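Local structure of putative glycosyltransferase (GalT1) (Streptococcus parasanguinis, 4PHR) at residues Ala29-Phe34 and Gln222-Gly227; Lys146-Val151 and Leu200-Leu205. The protein is a putative glycosyltransferase that binds UDP, this chain being its GT-D-fold part, which probably uses a UDP-sugar as donor. All coordinates share one frame; numbering follows the deposited sequence.

Contact 1: Ala29-Phe34 and Gln222-Gly227. With UDP (uridine-5'-diphosphate), chain B.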
# COMPACT_ATOMS: atom_id res chain seq x y z
N ALA A 29 -1.46 -12.07 -9.33
CA ALA A 29 -2.19 -10.85 -9.60
C ALA A 29 -1.42 -9.59 -9.20
O ALA A 29 -0.64 -9.59 -8.26
CB ALA A 29 -3.53 -10.88 -8.88
N SER A 30 -1.67 -8.51 -9.93
CA SER A 30 -1.30 -7.19 -9.46
C SER A 30 -2.22 -6.83 -8.28
O SER A 30 -3.26 -7.46 -8.09
CB SER A 30 -1.46 -6.15 -10.56
OG SER A 30 -0.48 -6.33 -11.56
N VAL A 31 -1.84 -5.82 -7.51
CA VAL A 31 -2.62 -5.44 -6.35
C VAL A 31 -2.65 -3.93 -6.24
O VAL A 31 -1.60 -3.28 -6.26
CB VAL A 31 -2.00 -5.98 -5.04
CG1 VAL A 31 -2.89 -5.59 -3.84
CG2 VAL A 31 -1.84 -7.49 -5.11
N VAL A 32 -3.86 -3.37 -6.14
CA VAL A 32 -4.02 -1.95 -5.86
C VAL A 32 -4.82 -1.82 -4.56
O VAL A 32 -5.83 -2.51 -4.37
CB VAL A 32 -4.71 -1.21 -7.04
CG1 VAL A 32 -6.09 -1.78 -7.32
CG2 VAL A 32 -4.79 0.27 -6.77
N ARG A 33 -4.37 -0.95 -3.66
CA ARG A 33 -5.01 -0.81 -2.35
C ARG A 33 -5.62 0.58 -2.18
O ARG A 33 -4.96 1.59 -2.44
CB ARG A 33 -4.03 -1.10 -1.21
CG ARG A 33 -3.32 -2.47 -1.27
CD ARG A 33 -2.21 -2.61 -0.17
NE ARG A 33 -1.33 -1.46 -0.30
CZ ARG A 33 -1.41 -0.32 0.37
NH1 ARG A 33 -2.23 -0.18 1.42
NH2 ARG A 33 -0.62 0.68 0.02
N PHE A 34 -6.87 0.65 -1.77
CA PHE A 34 -7.49 1.94 -1.47
C PHE A 34 -7.52 2.11 0.04
O PHE A 34 -8.10 1.29 0.75
CB PHE A 34 -8.89 2.04 -2.08
CG PHE A 34 -8.87 2.24 -3.56
CD1 PHE A 34 -8.64 1.17 -4.41
CD2 PHE A 34 -9.04 3.50 -4.10
CE1 PHE A 34 -8.60 1.36 -5.78
CE2 PHE A 34 -9.00 3.70 -5.46
CZ PHE A 34 -8.78 2.63 -6.30
N GLN A 222 2.88 -7.71 -13.61
CA GLN A 222 2.45 -7.88 -12.23
C GLN A 222 3.12 -6.82 -11.36
O GLN A 222 4.36 -6.78 -11.26
CB GLN A 222 2.76 -9.28 -11.69
CG GLN A 222 2.18 -9.50 -10.30
CD GLN A 222 2.58 -10.82 -9.66
OE1 GLN A 222 3.46 -11.53 -10.16
NE2 GLN A 222 1.95 -11.14 -8.54
N ALA A 223 2.31 -5.97 -10.77
CA ALA A 223 2.80 -4.90 -9.92
C ALA A 223 1.99 -4.88 -8.63
O ALA A 223 0.75 -4.97 -8.67
CB ALA A 223 2.71 -3.56 -10.63
N ILE A 224 2.68 -4.77 -7.50
CA ILE A 224 2.04 -4.89 -6.20
C ILE A 224 2.24 -3.63 -5.37
O ILE A 224 3.35 -3.24 -5.05
CB ILE A 224 2.59 -6.12 -5.42
CG1 ILE A 224 2.45 -7.39 -6.26
CG2 ILE A 224 1.88 -6.28 -4.08
CD1 ILE A 224 3.01 -8.63 -5.58
N ASP A 225 1.13 -3.00 -5.03
CA ASP A 225 1.11 -1.80 -4.20
C ASP A 225 1.32 -2.22 -2.74
O ASP A 225 0.42 -2.81 -2.13
CB ASP A 225 -0.27 -1.16 -4.39
CG ASP A 225 -0.57 -0.04 -3.43
OD1 ASP A 225 0.33 0.40 -2.68
OD2 ASP A 225 -1.73 0.44 -3.47
N LEU A 226 2.51 -1.94 -2.19
CA LEU A 226 2.84 -2.37 -0.83
C LEU A 226 2.96 -1.25 0.22
O LEU A 226 3.23 -1.52 1.38
CB LEU A 226 4.13 -3.20 -0.81
CG LEU A 226 4.04 -4.62 -1.39
CD1 LEU A 226 5.41 -5.30 -1.34
CD2 LEU A 226 2.99 -5.43 -0.65
N GLY A 227 2.78 0.00 -0.20
CA GLY A 227 2.63 1.11 0.73
C GLY A 227 3.62 1.13 1.88
O GLY A 227 4.83 1.17 1.66
N1 UDP B . 5.05 8.09 -0.85
C2 UDP B . 6.00 8.67 -1.65
N3 UDP B . 5.66 9.72 -2.46
C4 UDP B . 4.37 10.20 -2.49
C5 UDP B . 3.40 9.61 -1.68
C6 UDP B . 3.81 8.65 -0.76
O2 UDP B . 7.16 8.27 -1.63
O4 UDP B . 4.10 11.13 -3.26
C1' UDP B . 5.42 6.91 -0.05
C2' UDP B . 5.63 7.05 1.44
O2' UDP B . 6.92 7.56 1.71
C3' UDP B . 5.48 5.62 1.88
C4' UDP B . 4.43 5.08 0.93
O4' UDP B . 4.34 6.01 -0.15
O3' UDP B . 6.68 4.91 1.66
C5' UDP B . 3.07 4.92 1.61
O5' UDP B . 2.13 4.49 0.64
PA UDP B . 0.58 4.25 1.00
O1A UDP B . -0.05 5.53 1.36
O2A UDP B . -0.01 3.54 -0.16
O3A UDP B . 0.69 3.31 2.32
PB UDP B . -0.41 2.51 3.21
O1B UDP B . -0.56 3.30 4.46
O2B UDP B . 0.25 1.20 3.45
O3B UDP B . -1.69 2.42 2.44
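Arg33 leaves strand 30-33 with its CB 3.6 Å from Asp225 OD2, and CG turned anti to its own carbonyl carbon (chi1 -55°) leads the chain across to Asp225. Arg33 CD passes 3.3 Å from the Asp225 backbone O. A bend at chi3 then brings the guanidinium round, so that Arg33 NE donates to that same Asp225 O at 2.9 Å, from well above the carbonyl plane. Arg33 NH2 makes the salt bridge to Asp225 OD1, also 2.9 Å, meeting the carboxylate from above its plane. The other carboxylate oxygen, OD2, accepts a hydrogen bond from the backbone N of Arg33 and forms a salt bridge with Lys210. Behind this grip, the outer strands of two parallel sheets of the GT-D fold meet through a single bridge, in which Val31 N bonds to Ala223 O and Asp225 N to Val31 O. Ser30 OG takes the N-H of Ala223, and also bonds Thr217, while the extended Gln222 side chain reaches Ala29 O with NE2. Beyond Asp225, the tip of Arg33 turns to UDP: NH1, which also bonds Thr117 O, donates to O3B at 2.8 Å, and NH2 adds a longer bond to O3B and a weak one to O2A. Gly227, at positive phi (46°), brings its CA to 3.4 Å from Arg33 NH2 and to 3.3 Å from UDP O3A.

Contact 2: Lys146-Val151 and Leu200-Leu205. With UDP (uridine-5'-diphosphate), chain B.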
# COMPACT_ATOMS: atom_id res chain seq x y z
N LYS A 146 12.83 -13.71 -6.60
CA LYS A 146 12.42 -12.85 -7.70
C LYS A 146 13.40 -11.70 -7.89
O LYS A 146 14.04 -11.25 -6.94
CB LYS A 146 11.03 -12.27 -7.45
CG LYS A 146 9.94 -13.30 -7.24
CD LYS A 146 9.74 -14.16 -8.47
CE LYS A 146 8.41 -14.88 -8.43
NZ LYS A 146 8.30 -15.79 -7.25
N ASP A 147 13.52 -11.23 -9.13
CA ASP A 147 14.20 -9.97 -9.40
C ASP A 147 13.18 -8.85 -9.25
O ASP A 147 12.13 -8.87 -9.89
CB ASP A 147 14.78 -9.96 -10.81
CG ASP A 147 15.89 -10.98 -10.98
OD1 ASP A 147 16.88 -10.92 -10.21
OD2 ASP A 147 15.78 -11.83 -11.88
N LEU A 148 13.49 -7.87 -8.40
CA LEU A 148 12.54 -6.83 -8.06
C LEU A 148 12.85 -5.49 -8.69
O LEU A 148 14.02 -5.12 -8.82
CB LEU A 148 12.50 -6.62 -6.54
CG LEU A 148 12.09 -7.82 -5.70
CD1 LEU A 148 12.14 -7.47 -4.21
CD2 LEU A 148 10.71 -8.30 -6.13
N LEU A 149 11.80 -4.77 -9.06
CA LEU A 149 11.90 -3.34 -9.32
C LEU A 149 11.03 -2.67 -8.27
O LEU A 149 9.82 -2.88 -8.24
CB LEU A 149 11.40 -3.01 -10.73
CG LEU A 149 11.39 -1.52 -11.09
CD1 LEU A 149 12.78 -0.91 -10.98
CD2 LEU A 149 10.82 -1.31 -12.48
N ILE A 150 11.65 -1.90 -7.38
CA ILE A 150 10.91 -1.20 -6.34
C ILE A 150 10.80 0.26 -6.74
O ILE A 150 11.81 0.92 -6.99
CB ILE A 150 11.61 -1.32 -4.97
CG1 ILE A 150 11.66 -2.79 -4.52
CG2 ILE A 150 10.94 -0.41 -3.94
CD1 ILE A 150 12.40 -2.99 -3.21
N VAL A 151 9.56 0.74 -6.82
CA VAL A 151 9.29 2.13 -7.15
C VAL A 151 8.78 2.77 -5.87
O VAL A 151 7.73 2.38 -5.37
CB VAL A 151 8.24 2.24 -8.28
CG1 VAL A 151 8.01 3.71 -8.68
CG2 VAL A 151 8.66 1.41 -9.49
N LEU A 200 9.46 -8.45 -10.95
CA LEU A 200 8.23 -8.19 -10.22
C LEU A 200 8.33 -6.75 -9.71
O LEU A 200 9.36 -6.35 -9.16
CB LEU A 200 8.12 -9.16 -9.04
CG LEU A 200 7.00 -8.93 -8.02
CD1 LEU A 200 5.64 -9.11 -8.69
CD2 LEU A 200 7.14 -9.90 -6.85
N ILE A 201 7.27 -5.98 -9.90
CA ILE A 201 7.30 -4.57 -9.54
C ILE A 201 6.58 -4.37 -8.20
O ILE A 201 5.45 -4.83 -8.04
CB ILE A 201 6.62 -3.69 -10.63
CG1 ILE A 201 7.22 -3.98 -12.01
CG2 ILE A 201 6.72 -2.22 -10.27
CD1 ILE A 201 6.44 -3.35 -13.17
N LEU A 202 7.25 -3.73 -7.25
CA LEU A 202 6.65 -3.40 -5.96
C LEU A 202 6.61 -1.89 -5.88
O LEU A 202 7.59 -1.23 -6.20
CB LEU A 202 7.51 -3.93 -4.80
CG LEU A 202 7.83 -5.43 -4.81
CD1 LEU A 202 8.64 -5.82 -3.57
CD2 LEU A 202 6.56 -6.27 -4.94
N VAL A 203 5.47 -1.34 -5.46
CA VAL A 203 5.31 0.10 -5.47
C VAL A 203 4.91 0.60 -4.09
O VAL A 203 3.95 0.10 -3.49
CB VAL A 203 4.24 0.54 -6.50
CG1 VAL A 203 4.26 2.05 -6.66
CG2 VAL A 203 4.48 -0.15 -7.84
N MET A 204 5.64 1.61 -3.60
CA MET A 204 5.38 2.23 -2.30
C MET A 204 5.35 3.73 -2.56
O MET A 204 6.38 4.41 -2.47
CB MET A 204 6.46 1.86 -1.27
CG MET A 204 6.56 0.36 -0.97
SD MET A 204 7.39 -0.59 -2.29
CE MET A 204 8.10 -1.95 -1.36
N LEU A 205 4.18 4.25 -2.91
CA LEU A 205 4.13 5.59 -3.48
C LEU A 205 2.76 6.26 -3.33
O LEU A 205 2.31 7.00 -4.20
CB LEU A 205 4.57 5.57 -4.96
CG LEU A 205 5.22 6.86 -5.47
CD1 LEU A 205 6.62 7.04 -4.88
CD2 LEU A 205 5.28 6.86 -7.00
N1 UDP B . 5.05 8.09 -0.85
C2 UDP B . 6.00 8.67 -1.65
N3 UDP B . 5.66 9.72 -2.46
C4 UDP B . 4.37 10.20 -2.49
C5 UDP B . 3.40 9.61 -1.68
C6 UDP B . 3.81 8.65 -0.76
O2 UDP B . 7.16 8.27 -1.63
O4 UDP B . 4.10 11.13 -3.26
C1' UDP B . 5.42 6.91 -0.05
C2' UDP B . 5.63 7.05 1.44
O2' UDP B . 6.92 7.56 1.71
C3' UDP B . 5.48 5.62 1.88
C4' UDP B . 4.43 5.08 0.93
O4' UDP B . 4.34 6.01 -0.15
O3' UDP B . 6.68 4.91 1.66
C5' UDP B . 3.07 4.92 1.61
O5' UDP B . 2.13 4.49 0.64
PA UDP B . 0.58 4.25 1.00
O1A UDP B . -0.05 5.53 1.36
O2A UDP B . -0.01 3.54 -0.16
O3A UDP B . 0.69 3.31 2.32
PB UDP B . -0.41 2.51 3.21
O1B UDP B . -0.56 3.30 4.46
O2B UDP B . 0.25 1.20 3.45
O3B UDP B . -1.69 2.42 2.44
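The uracil of UDP is the flat ring at this contact, and Leu205 lies over one of its faces, with CD1 3.7 Å from UDP C2 and close to O2. On the ribose side, Leu205 N makes a close approach of 3.3 Å to UDP O4'. The other flat groups are the peptide groups of the two parallel strands, 147-151 and 200-204, joined by five hydrogen bonds, from Leu200 N to Asp147 O through to Met204 N to Val151 O. Met204 N to Val151 O is 2.8 Å and nearly straight (N-H...O angle 170°). Leu202 N lies in the plane of the Leu149 carbonyl. Leu202 O is used twice: Val151 N points at it almost along the C=O axis, and the CA-H of Ile150 closes in beside that bond with CA at 3.3 Å.

Side chains alternate to the two faces of this central part of the five-stranded sheet. On one face, Leu148 and Leu200 run side by side with their CD2 methyls 4.0 Å apart, and Leu148 CD1 meets Leu202 CD1 obliquely at 3.9 Å. Further along, Met204 is bent at chi2 (76°), which brings SD to 3.9 Å from Ile150 CG2. On the other face, Val151 CG2 lies alongside Ile201 CG2 at 4.2 Å. Helix 185-195 covers Leu149 and Val151 there, and helix 206-218 covers Val151, Ile201 and Val203.

Asp147, at the margin, bonds Ser170 through OD1. The backbone N-H and C=O groups that point between the two strands pair with one another, while those of Leu148 and Ile150 turn to strand 170-176. The register of the strands is thus carried by the hydrogen bonds between peptide groups, the side chains adding only apolar packing of hydrocarbon and one thioether.

Overall arrangement
From the N terminus, strand 30-33 comes first, at one margin of the three-stranded sheet with 72-76 and 115-116. Contact 1 closes its long loop only when the chain reaches 222-227, almost 190 residues later. Within that span, strand 147-153 is followed by 170-176 and helix 185-195, and contact 2 closes the shorter loop as 200-205 returns beside 146-151. Helix 206-218 then crosses over to strand 223-225, where Ile224 N and Leu226 N probably bond to Ile201 O and Val203 O. Strand 200-204, next to 223-225, couples the two contacts, and contact 1 ties the three-stranded sheet to the five-stranded one. Both contacts reach UDP, contact 1 at the diphosphate and contact 2 at the ribose and uracil.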